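Local coordinates for leucine aminopeptidase 1 (Caenorhabditis elegans, PDB 2HC9) that removes N-terminal amino acids, preferably leucine, from peptides as a two-zinc aminopeptidase of the M17 family and probably acts in digestion, at the interface of chains A and B. Residues are numbered along the deposited sequence; one frame, centred on the assembly and turned at random. Chains: chain A/B, Leucine aminopeptidase 1.

The interface of chains A and B. Residues chain A 80-82, 85, 89; chain B 406, 408-409.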
ATOM      1  N   ALA A  80      -4.865   4.927  43.985  1.00 21.27           N
ATOM      2  CA  ALA A  80      -4.727   3.530  43.525  1.00 27.31           C
ATOM      3  C   ALA A  80      -3.793   3.418  42.326  1.00 20.32           C
ATOM      4  O   ALA A  80      -3.727   4.323  41.508  1.00 19.19           O
ATOM      5  CB  ALA A  80      -6.084   2.970  43.152  1.00 24.90           C
ATOM      6  N   SER A  81      -3.087   2.295  42.205  1.00 21.93           N
ATOM      7  CA  SER A  81      -2.304   2.036  40.999  1.00 23.40           C
ATOM      8  C   SER A  81      -2.167   0.540  40.764  1.00 23.56           C
ATOM      9  O   SER A  81      -2.159  -0.253  41.713  1.00 20.56           O
ATOM     10  CB  SER A  81      -0.900   2.682  41.067  1.00 18.00           C
ATOM     11  OG  SER A  81      -0.201   2.161  42.173  1.00 26.65           O
ATOM     12  N   SER A  82      -2.035   0.170  39.497  1.00 19.78           N
ATOM     13  CA  SER A  82      -1.802  -1.230  39.132  1.00 21.86           C
ATOM     14  C   SER A  82      -0.338  -1.588  39.322  1.00 19.03           C
ATOM     15  O   SER A  82       0.568  -0.722  39.372  1.00 18.17           O
ATOM     16  CB  SER A  82      -2.148  -1.447  37.650  1.00 19.15           C
ATOM     17  OG  SER A  82      -1.201  -0.740  36.843  1.00 19.47           O
ATOM     18  N   ASN A  85       2.120  -0.105  36.815  1.00 18.17           N
ATOM     19  CA  ASN A  85       2.232   1.354  36.874  1.00 14.11           C
ATOM     20  C   ASN A  85       3.274   1.736  37.934  1.00 20.28           C
ATOM     21  O   ASN A  85       3.827   0.873  38.600  1.00 23.38           O
ATOM     22  CB  ASN A  85       0.858   1.924  37.235  1.00 18.52           C
ATOM     23  CG  ASN A  85       0.723   3.430  36.948  1.00 19.08           C
ATOM     24  OD1 ASN A  85       1.690   4.121  36.574  1.00 19.31           O
ATOM     25  ND2 ASN A  85      -0.491   3.940  37.147  1.00 16.59           N
ATOM     26  N   ASN A  89       1.881   7.435  40.559  1.00 16.43           N
ATOM     27  CA  ASN A  89       0.899   7.961  39.568  1.00 18.61           C
ATOM     28  C   ASN A  89       1.350   9.301  38.950  1.00 16.23           C
ATOM     29  O   ASN A  89       0.535  10.162  38.617  1.00 15.79           O
ATOM     30  CB  ASN A  89      -0.496   8.116  40.193  1.00 18.17           C
ATOM     31  CG  ASN A  89      -1.215   6.793  40.359  1.00 24.88           C
ATOM     32  OD1 ASN A  89      -1.798   6.519  41.409  1.00 26.77           O
ATOM     33  ND2 ASN A  89      -1.154   5.958  39.337  1.00 22.13           N
TER
ATOM     34  N   ALA B 406      -1.418  -3.398  33.456  1.00 15.62           N
ATOM     35  CA  ALA B 406      -1.705  -2.011  33.891  1.00 16.15           C
ATOM     36  C   ALA B 406      -3.054  -1.501  33.353  1.00 15.15           C
ATOM     37  O   ALA B 406      -3.082  -0.664  32.462  1.00 16.51           O
ATOM     38  CB  ALA B 406      -0.543  -1.078  33.480  1.00 16.88           C
ATOM     39  N   ASP B 408      -5.123   0.493  34.686  1.00 17.86           N
ATOM     40  CA  ASP B 408      -5.197   1.960  34.879  1.00 19.35           C
ATOM     41  C   ASP B 408      -4.526   2.767  33.767  1.00 20.56           C
ATOM     42  O   ASP B 408      -5.054   3.798  33.330  1.00 19.35           O
ATOM     43  CB  ASP B 408      -4.689   2.388  36.268  1.00 17.83           C
ATOM     44  CG  ASP B 408      -3.278   1.866  36.593  1.00 21.03           C
ATOM     45  OD1 ASP B 408      -2.657   1.131  35.783  1.00 17.56           O
ATOM     46  OD2 ASP B 408      -2.786   2.196  37.697  1.00 20.58           O
ATOM     47  N   LEU B 409      -3.382   2.301  33.288  1.00 15.57           N
ATOM     48  CA  LEU B 409      -2.656   3.037  32.237  1.00 16.46           C
ATOM     49  C   LEU B 409      -3.210   2.772  30.839  1.00 20.04           C
ATOM     50  O   LEU B 409      -3.171   3.660  29.996  1.00 18.06           O
ATOM     51  CB  LEU B 409      -1.168   2.682  32.246  1.00 17.50           C
ATOM     52  CG  LEU B 409      -0.365   3.129  33.478  1.00 16.88           C
ATOM     53  CD1 LEU B 409       1.103   2.681  33.256  1.00 14.29           C
ATOM     54  CD2 LEU B 409      -0.466   4.662  33.669  1.00 16.69           C
TER
HETATM   55  O   HOH W   1      -3.890   4.567  38.617  1.00 24.96           O
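The loop of chain A that follows strand 72-77, in the N-terminal part of the subunit, meets the short helix 407-410 of chain B, and A:Ser82 and A:Asn85 close around the carboxylate of B:Asp408. The contact illustrates how a loop can recognise an acid across a subunit boundary through both of its oxygens. Backbone N of A:Ser82 gives a nearly straight bond of 2.8 Å to OD2 of B:Asp408, while the amide ND2 of A:Asn85 reaches the same oxygen at 2.9 Å (170° at H). These two donors approach from opposite faces of the carboxylate, and the amide plane stands nearly upright on it, 81° away. The other oxygen, OD1, takes the hydroxyl OG of A:Ser82 on its syn side but tilted out of the carboxylate plane, at 2.6 Å. From the opposite face it is met by backbone N of B:Leu409, a bent bond of 2.8 Å within chain B; B:Asp408 CG sits between its own backbone N and carbonyl carbon (chi1 54°), which turns OD1 back towards the N-H of B:Leu409. Each oxygen thus has protein donors on both faces, which should fix the rotation of the carboxylate and may stabilise its charge. A water joins OD2 of B:Asp408 (2.8 Å) to the carbonyl O of A:Ala80. Beside the polar cluster, the branched end of B:Leu409 packs against the amide of A:Asn85, CG to CG 3.6 Å. With its centre about 30 Å from A:Arg338, a predicted active-site residue, the patch and its two-fold twin probably help hold together the six-subunit assembly, in keeping with M17 hexamers, rather than serve catalysis.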